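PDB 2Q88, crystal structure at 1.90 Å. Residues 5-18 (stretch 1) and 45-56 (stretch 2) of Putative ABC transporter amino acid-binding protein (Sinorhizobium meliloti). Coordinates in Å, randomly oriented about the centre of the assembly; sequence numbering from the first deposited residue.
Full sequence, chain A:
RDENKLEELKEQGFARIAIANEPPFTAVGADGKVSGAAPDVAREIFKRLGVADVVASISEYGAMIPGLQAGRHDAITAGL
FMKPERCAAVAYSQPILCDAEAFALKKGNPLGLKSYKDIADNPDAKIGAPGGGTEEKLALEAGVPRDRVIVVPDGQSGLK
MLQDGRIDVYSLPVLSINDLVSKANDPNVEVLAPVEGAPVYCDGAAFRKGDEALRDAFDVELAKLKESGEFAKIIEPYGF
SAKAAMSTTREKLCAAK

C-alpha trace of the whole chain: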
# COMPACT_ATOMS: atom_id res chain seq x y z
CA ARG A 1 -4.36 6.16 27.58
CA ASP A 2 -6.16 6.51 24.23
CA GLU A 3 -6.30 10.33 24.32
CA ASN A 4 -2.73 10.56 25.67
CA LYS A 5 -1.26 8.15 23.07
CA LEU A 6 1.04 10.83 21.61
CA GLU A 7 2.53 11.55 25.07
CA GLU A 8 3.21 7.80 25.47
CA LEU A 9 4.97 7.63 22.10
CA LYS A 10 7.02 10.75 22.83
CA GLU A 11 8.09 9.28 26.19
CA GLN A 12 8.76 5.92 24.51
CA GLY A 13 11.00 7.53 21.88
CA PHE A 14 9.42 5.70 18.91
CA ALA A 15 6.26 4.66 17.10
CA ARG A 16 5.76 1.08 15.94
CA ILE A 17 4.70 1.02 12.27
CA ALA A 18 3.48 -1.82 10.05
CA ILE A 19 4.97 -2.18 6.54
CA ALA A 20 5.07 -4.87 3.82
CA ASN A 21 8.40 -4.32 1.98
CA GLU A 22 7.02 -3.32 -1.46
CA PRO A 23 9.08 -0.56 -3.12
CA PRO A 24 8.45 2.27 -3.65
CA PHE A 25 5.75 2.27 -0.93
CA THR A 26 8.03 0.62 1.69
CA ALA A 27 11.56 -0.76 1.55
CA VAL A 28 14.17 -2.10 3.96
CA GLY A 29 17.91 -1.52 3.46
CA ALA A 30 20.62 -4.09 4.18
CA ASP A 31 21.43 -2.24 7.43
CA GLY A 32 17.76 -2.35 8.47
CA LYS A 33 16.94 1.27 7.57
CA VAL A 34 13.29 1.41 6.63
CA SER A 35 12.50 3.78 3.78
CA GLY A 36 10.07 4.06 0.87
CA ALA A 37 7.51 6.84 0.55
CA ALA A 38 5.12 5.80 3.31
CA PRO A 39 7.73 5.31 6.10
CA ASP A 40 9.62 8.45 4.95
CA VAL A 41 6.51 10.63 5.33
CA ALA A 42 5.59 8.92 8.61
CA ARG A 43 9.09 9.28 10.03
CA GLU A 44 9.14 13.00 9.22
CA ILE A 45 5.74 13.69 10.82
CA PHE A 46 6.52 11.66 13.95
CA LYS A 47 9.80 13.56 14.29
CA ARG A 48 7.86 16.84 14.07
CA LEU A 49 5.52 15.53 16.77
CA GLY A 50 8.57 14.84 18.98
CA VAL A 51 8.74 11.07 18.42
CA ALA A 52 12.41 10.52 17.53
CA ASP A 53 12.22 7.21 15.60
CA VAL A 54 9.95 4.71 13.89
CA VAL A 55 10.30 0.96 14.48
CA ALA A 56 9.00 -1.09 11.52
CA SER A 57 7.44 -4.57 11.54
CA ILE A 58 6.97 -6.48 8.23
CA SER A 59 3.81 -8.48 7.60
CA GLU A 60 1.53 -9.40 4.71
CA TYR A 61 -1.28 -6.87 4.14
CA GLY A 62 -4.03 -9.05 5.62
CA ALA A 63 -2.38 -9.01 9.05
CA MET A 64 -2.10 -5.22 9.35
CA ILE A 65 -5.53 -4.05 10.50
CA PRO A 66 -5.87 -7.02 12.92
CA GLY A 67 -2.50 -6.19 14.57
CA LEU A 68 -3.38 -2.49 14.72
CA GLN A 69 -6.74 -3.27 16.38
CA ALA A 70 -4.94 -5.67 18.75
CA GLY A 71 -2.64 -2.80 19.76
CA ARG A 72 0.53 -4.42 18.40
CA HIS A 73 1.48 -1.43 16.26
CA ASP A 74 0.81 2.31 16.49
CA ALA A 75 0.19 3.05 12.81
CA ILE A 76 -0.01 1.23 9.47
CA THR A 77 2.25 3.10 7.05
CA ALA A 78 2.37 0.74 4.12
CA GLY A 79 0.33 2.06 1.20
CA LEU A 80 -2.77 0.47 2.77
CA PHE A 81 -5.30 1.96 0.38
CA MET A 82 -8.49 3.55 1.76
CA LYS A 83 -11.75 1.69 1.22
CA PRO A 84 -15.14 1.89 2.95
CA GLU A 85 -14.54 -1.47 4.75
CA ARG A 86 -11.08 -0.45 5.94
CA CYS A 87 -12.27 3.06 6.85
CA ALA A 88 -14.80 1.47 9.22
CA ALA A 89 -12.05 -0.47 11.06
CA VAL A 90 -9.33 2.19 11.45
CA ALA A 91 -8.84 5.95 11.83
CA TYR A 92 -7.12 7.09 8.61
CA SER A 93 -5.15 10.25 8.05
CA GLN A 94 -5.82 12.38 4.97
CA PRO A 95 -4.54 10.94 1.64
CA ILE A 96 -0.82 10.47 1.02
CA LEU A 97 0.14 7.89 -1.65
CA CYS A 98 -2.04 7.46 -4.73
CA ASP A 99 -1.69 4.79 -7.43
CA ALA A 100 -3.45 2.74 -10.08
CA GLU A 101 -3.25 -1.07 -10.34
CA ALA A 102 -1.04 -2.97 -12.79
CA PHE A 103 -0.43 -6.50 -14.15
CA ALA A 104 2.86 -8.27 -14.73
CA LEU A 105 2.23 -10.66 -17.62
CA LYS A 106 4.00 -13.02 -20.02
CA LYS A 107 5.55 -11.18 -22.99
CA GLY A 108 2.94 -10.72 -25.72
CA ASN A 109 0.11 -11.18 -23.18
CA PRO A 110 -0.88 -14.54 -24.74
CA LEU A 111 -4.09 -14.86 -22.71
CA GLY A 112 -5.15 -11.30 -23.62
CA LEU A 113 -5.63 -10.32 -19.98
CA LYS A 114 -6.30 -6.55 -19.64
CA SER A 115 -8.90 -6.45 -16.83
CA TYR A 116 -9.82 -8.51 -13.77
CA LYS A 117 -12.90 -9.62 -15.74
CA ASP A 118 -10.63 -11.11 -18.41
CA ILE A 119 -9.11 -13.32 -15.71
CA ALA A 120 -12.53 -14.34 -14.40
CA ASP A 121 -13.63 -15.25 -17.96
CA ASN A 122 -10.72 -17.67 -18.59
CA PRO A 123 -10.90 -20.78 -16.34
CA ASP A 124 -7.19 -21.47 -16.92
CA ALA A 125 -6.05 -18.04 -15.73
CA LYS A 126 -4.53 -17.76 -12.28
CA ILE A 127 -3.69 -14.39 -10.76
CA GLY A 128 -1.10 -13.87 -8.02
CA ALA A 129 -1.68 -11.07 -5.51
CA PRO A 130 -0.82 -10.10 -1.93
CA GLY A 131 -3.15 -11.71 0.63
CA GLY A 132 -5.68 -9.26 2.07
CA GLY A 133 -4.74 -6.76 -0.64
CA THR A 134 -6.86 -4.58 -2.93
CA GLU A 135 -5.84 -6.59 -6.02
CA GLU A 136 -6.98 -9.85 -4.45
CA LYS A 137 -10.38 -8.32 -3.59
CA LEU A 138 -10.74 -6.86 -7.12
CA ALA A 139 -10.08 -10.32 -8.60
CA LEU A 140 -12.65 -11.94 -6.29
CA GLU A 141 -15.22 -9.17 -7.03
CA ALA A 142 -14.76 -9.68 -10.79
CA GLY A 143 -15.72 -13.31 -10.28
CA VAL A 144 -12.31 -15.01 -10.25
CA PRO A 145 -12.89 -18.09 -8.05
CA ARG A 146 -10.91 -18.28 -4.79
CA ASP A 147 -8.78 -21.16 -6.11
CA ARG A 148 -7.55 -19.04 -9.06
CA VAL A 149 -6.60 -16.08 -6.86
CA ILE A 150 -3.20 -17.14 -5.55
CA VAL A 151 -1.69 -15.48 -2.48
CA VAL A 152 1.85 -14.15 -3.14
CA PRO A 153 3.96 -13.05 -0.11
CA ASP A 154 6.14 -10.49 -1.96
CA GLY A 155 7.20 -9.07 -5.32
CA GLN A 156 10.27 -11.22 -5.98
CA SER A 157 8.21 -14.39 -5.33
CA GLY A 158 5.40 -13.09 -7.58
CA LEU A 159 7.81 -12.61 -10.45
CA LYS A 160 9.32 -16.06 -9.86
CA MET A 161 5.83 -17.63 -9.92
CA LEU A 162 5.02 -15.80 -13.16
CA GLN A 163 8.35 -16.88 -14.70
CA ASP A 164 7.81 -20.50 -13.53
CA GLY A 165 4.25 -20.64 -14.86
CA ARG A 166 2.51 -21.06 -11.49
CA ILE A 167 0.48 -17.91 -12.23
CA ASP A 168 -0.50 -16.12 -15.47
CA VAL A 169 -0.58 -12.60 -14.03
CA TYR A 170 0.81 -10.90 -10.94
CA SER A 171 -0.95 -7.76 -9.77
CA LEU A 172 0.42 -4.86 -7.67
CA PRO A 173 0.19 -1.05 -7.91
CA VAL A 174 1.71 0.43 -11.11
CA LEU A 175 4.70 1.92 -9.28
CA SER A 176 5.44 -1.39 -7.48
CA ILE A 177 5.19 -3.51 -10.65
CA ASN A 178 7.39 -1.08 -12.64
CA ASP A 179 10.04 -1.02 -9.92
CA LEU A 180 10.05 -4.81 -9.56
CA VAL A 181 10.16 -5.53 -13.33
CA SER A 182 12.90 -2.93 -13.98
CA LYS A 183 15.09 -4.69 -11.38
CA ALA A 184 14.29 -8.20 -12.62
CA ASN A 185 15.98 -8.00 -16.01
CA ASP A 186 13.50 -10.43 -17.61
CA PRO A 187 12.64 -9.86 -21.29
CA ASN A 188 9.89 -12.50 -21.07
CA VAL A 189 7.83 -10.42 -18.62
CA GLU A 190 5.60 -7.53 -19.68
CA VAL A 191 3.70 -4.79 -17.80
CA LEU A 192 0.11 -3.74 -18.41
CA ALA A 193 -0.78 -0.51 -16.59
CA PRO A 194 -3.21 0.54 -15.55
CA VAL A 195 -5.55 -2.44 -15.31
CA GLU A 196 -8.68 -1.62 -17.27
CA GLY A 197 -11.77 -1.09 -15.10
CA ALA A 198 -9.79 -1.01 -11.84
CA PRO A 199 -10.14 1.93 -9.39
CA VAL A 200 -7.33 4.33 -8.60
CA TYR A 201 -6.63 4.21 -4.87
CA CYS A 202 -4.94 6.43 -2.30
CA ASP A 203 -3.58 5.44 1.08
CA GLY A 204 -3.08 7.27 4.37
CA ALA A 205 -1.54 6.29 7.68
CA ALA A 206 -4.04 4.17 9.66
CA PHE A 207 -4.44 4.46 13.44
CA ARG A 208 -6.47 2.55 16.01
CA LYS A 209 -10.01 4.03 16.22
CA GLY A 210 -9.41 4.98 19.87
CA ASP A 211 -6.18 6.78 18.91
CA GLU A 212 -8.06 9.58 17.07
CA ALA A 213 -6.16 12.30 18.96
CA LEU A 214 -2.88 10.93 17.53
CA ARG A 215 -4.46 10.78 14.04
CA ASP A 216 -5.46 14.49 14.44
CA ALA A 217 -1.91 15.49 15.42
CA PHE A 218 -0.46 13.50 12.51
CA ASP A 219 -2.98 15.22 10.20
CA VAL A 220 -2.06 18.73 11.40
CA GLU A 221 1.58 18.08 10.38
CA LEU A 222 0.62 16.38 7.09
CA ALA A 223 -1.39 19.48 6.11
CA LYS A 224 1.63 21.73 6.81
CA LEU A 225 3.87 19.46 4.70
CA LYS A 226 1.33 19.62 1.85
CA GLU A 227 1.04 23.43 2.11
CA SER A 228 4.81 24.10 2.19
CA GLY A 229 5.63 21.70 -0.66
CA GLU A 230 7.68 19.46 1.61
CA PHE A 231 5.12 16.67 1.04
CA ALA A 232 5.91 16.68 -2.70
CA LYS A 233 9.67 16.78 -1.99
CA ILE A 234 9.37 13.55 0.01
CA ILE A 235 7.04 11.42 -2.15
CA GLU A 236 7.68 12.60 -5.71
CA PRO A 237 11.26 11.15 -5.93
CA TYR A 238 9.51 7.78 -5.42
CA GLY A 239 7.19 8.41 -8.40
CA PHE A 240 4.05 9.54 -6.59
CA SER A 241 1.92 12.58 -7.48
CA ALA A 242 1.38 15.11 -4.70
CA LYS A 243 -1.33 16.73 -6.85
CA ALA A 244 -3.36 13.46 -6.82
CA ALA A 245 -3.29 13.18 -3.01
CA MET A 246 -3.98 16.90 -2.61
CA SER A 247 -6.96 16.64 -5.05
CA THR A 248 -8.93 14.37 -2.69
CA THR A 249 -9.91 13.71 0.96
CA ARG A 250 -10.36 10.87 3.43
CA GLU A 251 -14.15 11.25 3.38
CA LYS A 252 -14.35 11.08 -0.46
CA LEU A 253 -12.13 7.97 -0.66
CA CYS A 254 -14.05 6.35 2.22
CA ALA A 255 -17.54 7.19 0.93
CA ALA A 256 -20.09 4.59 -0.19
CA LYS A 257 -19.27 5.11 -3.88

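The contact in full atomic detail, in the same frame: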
# COMPACT_ATOMS: atom_id res chain seq x y z
N LYS A 5 -2.13 9.04 23.85
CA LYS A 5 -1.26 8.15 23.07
C LYS A 5 -0.00 8.85 22.54
O LYS A 5 1.07 8.25 22.54
CB LYS A 5 -2.05 7.50 21.93
CG LYS A 5 -1.27 6.49 21.06
CD LYS A 5 -0.55 5.42 21.88
CE LYS A 5 -0.35 4.14 21.08
NZ LYS A 5 -0.20 4.40 19.62
N LEU A 6 -0.12 10.10 22.10
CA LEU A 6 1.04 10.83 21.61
C LEU A 6 2.07 11.00 22.73
O LEU A 6 3.26 10.77 22.51
CB LEU A 6 0.66 12.20 21.04
CG LEU A 6 1.45 12.78 19.85
CD1 LEU A 6 1.55 14.30 19.98
CD2 LEU A 6 2.84 12.18 19.64
N GLU A 7 1.62 11.39 23.92
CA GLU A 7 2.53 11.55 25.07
C GLU A 7 3.31 10.27 25.34
O GLU A 7 4.51 10.32 25.60
CB GLU A 7 1.75 11.95 26.33
CG GLU A 7 1.03 13.28 26.25
CD GLU A 7 -0.22 13.32 27.11
OE1 GLU A 7 -0.16 12.87 28.28
OE2 GLU A 7 -1.28 13.79 26.62
N GLU A 8 2.62 9.13 25.26
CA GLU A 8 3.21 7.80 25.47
C GLU A 8 4.29 7.49 24.45
O GLU A 8 5.35 6.97 24.79
CB GLU A 8 2.12 6.73 25.41
CG GLU A 8 1.07 6.84 26.51
CD GLU A 8 0.15 5.64 26.55
OE1 GLU A 8 -0.42 5.27 25.50
OE2 GLU A 8 -0.01 5.06 27.65
N LEU A 9 4.02 7.82 23.19
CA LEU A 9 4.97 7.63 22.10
C LEU A 9 6.18 8.55 22.22
O LEU A 9 7.30 8.15 21.94
CB LEU A 9 4.29 7.84 20.74
CG LEU A 9 3.21 6.83 20.36
CD1 LEU A 9 2.70 7.12 18.96
CD2 LEU A 9 3.73 5.39 20.45
N LYS A 10 5.93 9.79 22.63
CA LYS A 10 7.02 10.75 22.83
C LYS A 10 7.92 10.26 23.96
O LYS A 10 9.15 10.32 23.85
CB LYS A 10 6.47 12.14 23.13
CG LYS A 10 5.73 12.79 21.97
CD LYS A 10 5.05 14.09 22.40
CE LYS A 10 6.04 15.26 22.51
NZ LYS A 10 5.34 16.55 22.83
N GLU A 11 7.32 9.75 25.03
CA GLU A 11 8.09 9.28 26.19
C GLU A 11 8.80 7.97 25.89
O GLU A 11 9.88 7.71 26.41
CB GLU A 11 7.21 9.16 27.44
CG GLU A 11 6.54 10.46 27.90
CD GLU A 11 7.51 11.60 28.24
OE1 GLU A 11 7.05 12.76 28.29
OE2 GLU A 11 8.72 11.34 28.48
N GLN A 12 8.18 7.16 25.03
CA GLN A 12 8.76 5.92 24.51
C GLN A 12 10.00 6.18 23.67
O GLN A 12 10.99 5.46 23.76
CB GLN A 12 7.72 5.22 23.64
CG GLN A 12 8.02 3.77 23.34
CD GLN A 12 6.77 3.02 22.95
OE1 GLN A 12 6.22 2.28 23.76
NE2 GLN A 12 6.30 3.23 21.73
N GLY A 13 9.92 7.20 22.81
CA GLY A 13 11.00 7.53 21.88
C GLY A 13 10.77 7.06 20.46
O GLY A 13 11.57 7.38 19.57
N PHE A 14 9.71 6.28 20.24
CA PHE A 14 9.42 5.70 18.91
C PHE A 14 7.97 5.30 18.75
O PHE A 14 7.29 5.02 19.74
CB PHE A 14 10.33 4.49 18.61
CG PHE A 14 10.16 3.33 19.56
CD1 PHE A 14 9.23 2.32 19.29
CD2 PHE A 14 10.92 3.24 20.72
CE1 PHE A 14 9.05 1.25 20.17
CE2 PHE A 14 10.77 2.17 21.60
CZ PHE A 14 9.83 1.17 21.33
N ALA A 15 7.53 5.26 17.49
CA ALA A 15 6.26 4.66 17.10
C ALA A 15 6.53 3.34 16.40
O ALA A 15 7.49 3.23 15.64
CB ALA A 15 5.50 5.60 16.15
N ARG A 16 5.69 2.35 16.66
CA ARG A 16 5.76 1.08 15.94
C ARG A 16 4.87 1.18 14.70
O ARG A 16 3.68 1.48 14.81
CB ARG A 16 5.27 -0.08 16.80
CG ARG A 16 6.08 -0.31 18.06
CD ARG A 16 5.45 -1.33 18.97
NE ARG A 16 6.22 -1.48 20.20
CZ ARG A 16 7.23 -2.31 20.34
NH1 ARG A 16 7.61 -3.09 19.32
NH2 ARG A 16 7.88 -2.38 21.50
N ILE A 17 5.45 0.92 13.53
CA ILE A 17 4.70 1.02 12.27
C ILE A 17 4.66 -0.33 11.56
O ILE A 17 5.59 -1.13 11.68
CB ILE A 17 5.27 2.15 11.35
CG1 ILE A 17 6.72 1.87 10.93
CG2 ILE A 17 5.11 3.54 12.03
CD1 ILE A 17 7.36 2.90 9.97
N ALA A 18 3.59 -0.58 10.81
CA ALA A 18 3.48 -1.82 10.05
C ALA A 18 3.74 -1.50 8.59
O ALA A 18 3.17 -0.55 8.06
CB ALA A 18 2.10 -2.42 10.24
N ILE A 45 6.82 13.16 9.97
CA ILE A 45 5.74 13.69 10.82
C ILE A 45 5.99 13.34 12.30
O ILE A 45 5.92 14.21 13.18
CB ILE A 45 4.37 13.21 10.33
CG1 ILE A 45 4.02 13.93 9.01
CG2 ILE A 45 3.29 13.48 11.40
CD1 ILE A 45 2.84 13.37 8.25
N PHE A 46 6.27 12.07 12.57
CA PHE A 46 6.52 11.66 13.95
C PHE A 46 7.64 12.46 14.58
O PHE A 46 7.54 12.87 15.74
CB PHE A 46 6.77 10.15 14.06
CG PHE A 46 5.51 9.34 14.14
CD1 PHE A 46 4.61 9.52 15.19
CD2 PHE A 46 5.23 8.37 13.18
CE1 PHE A 46 3.42 8.76 15.26
CE2 PHE A 46 4.06 7.61 13.23
CZ PHE A 46 3.15 7.80 14.28
N LYS A 47 8.70 12.72 13.81
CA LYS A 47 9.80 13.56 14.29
C LYS A 47 9.28 14.94 14.69
O LYS A 47 9.63 15.46 15.75
CB LYS A 47 10.89 13.70 13.23
CG LYS A 47 12.10 14.47 13.75
CD LYS A 47 13.18 14.72 12.71
CE LYS A 47 14.18 15.75 13.24
NZ LYS A 47 15.39 15.86 12.38
N ARG A 48 8.43 15.51 13.83
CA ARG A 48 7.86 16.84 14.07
C ARG A 48 6.97 16.85 15.30
O ARG A 48 6.88 17.86 15.98
CB ARG A 48 7.08 17.31 12.85
CG ARG A 48 7.99 17.79 11.74
CD ARG A 48 7.32 17.92 10.38
NE ARG A 48 8.34 18.09 9.35
CZ ARG A 48 8.69 19.25 8.81
NH1 ARG A 48 8.10 20.38 9.18
NH2 ARG A 48 9.64 19.28 7.88
N LEU A 49 6.33 15.71 15.58
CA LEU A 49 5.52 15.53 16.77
C LEU A 49 6.36 15.22 18.01
O LEU A 49 5.80 15.07 19.10
CB LEU A 49 4.47 14.42 16.56
CG LEU A 49 3.42 14.67 15.48
CD1 LEU A 49 2.51 13.43 15.27
CD2 LEU A 49 2.61 15.89 15.87
N GLY A 50 7.67 15.11 17.85
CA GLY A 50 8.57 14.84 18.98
C GLY A 50 8.78 13.37 19.30
O GLY A 50 9.20 13.03 20.41
N VAL A 51 8.49 12.51 18.32
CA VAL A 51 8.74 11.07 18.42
C VAL A 51 9.94 10.78 17.54
O VAL A 51 9.82 10.80 16.32
CB VAL A 51 7.52 10.23 17.96
CG1 VAL A 51 7.82 8.74 18.01
CG2 VAL A 51 6.27 10.56 18.80
N ALA A 52 11.08 10.51 18.17
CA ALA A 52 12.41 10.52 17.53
C ALA A 52 12.69 9.45 16.46
O ALA A 52 13.56 9.63 15.60
CB ALA A 52 13.50 10.47 18.60
N ASP A 53 11.98 8.32 16.53
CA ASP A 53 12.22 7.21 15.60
C ASP A 53 10.94 6.48 15.27
O ASP A 53 9.93 6.63 15.96
CB ASP A 53 13.22 6.22 16.21
CG ASP A 53 14.14 5.59 15.16
OD1 ASP A 53 13.78 5.55 13.96
OD2 ASP A 53 15.26 5.12 15.45
N VAL A 54 10.99 5.69 14.20
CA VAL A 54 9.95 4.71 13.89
C VAL A 54 10.58 3.32 13.93
O VAL A 54 11.76 3.16 13.59
CB VAL A 54 9.22 4.98 12.53
CG1 VAL A 54 8.33 6.23 12.62
CG2 VAL A 54 10.20 5.10 11.35
N VAL A 55 9.83 2.34 14.41
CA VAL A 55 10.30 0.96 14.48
C VAL A 55 9.35 0.12 13.61
O VAL A 55 8.16 0.00 13.94
CB VAL A 55 10.35 0.46 15.95
CG1 VAL A 55 10.54 -1.06 16.03
CG2 VAL A 55 11.49 1.17 16.71
N ALA A 56 9.85 -0.41 12.50
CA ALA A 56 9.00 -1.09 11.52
C ALA A 56 8.94 -2.61 11.67
O ALA A 56 9.96 -3.28 11.90
CB ALA A 56 9.41 -0.72 10.11
O HOH W 1 10.62 10.88 21.42

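Each stretch runs from a helix through a glycine-containing turn into a strand, and the two strands lie side by side in parallel, their N-to-C directions differing by 29°. The ladder is defined by backbone hydrogen bonds. Ala15 N donates to Asp53 O (3.2 Å, 155° at the hydrogen), Val55 N to Ala15 O (2.8 Å, 164°) and Ile17 N to Val55 O (2.9 Å, 165°). Ala15 and Val55 thus each use both N and O across the pair, as alternate residues do in parallel sheets. Asp53 N to Gly13 O is a weak bond, 3.2 Å but bent to 126°. CA-H...O contacts fill in between, such as Arg16 CA to Val55 O at 3.3 Å.

Apolar packing is concentrated on the sheet face that carries Ala15, Ile17, Val54 and Ala56. Ala15 CB sits 3.7 Å from the centroid of the Phe46 ring and 11° off its normal, a CH-pi contact over the ring face. Ile17 CD1 reaches Val54 CB at 3.8 Å. The helix of the first stretch extends this packing: Leu9 CD1 lies 4.1 Å from Phe46 CE1, while Val51 CG2 receives Leu6 CD2 and Leu9 CB, each at 3.9 Å. On the other face, Phe14 CD1 meets Val55 CG2 at 3.6 Å.

Both turns depend on glycine. Gly13 and Gly50 have positive phi, and at their backbone angles a CB would jam against the preceding carbonyl oxygen. Gly50 ends its helix in a Schellman motif, and an ideal CB there would also come within 3.0 Å of Lys10 CE.

One water joins the first helix to the turn of the second stretch: its oxygen lies 2.9 Å from Lys10 O and 2.8 Å from Gly50 O, to both of which the water donates, and 3.3 Å from Ala52 N, from which it accepts, so it links backbone groups of both stretches.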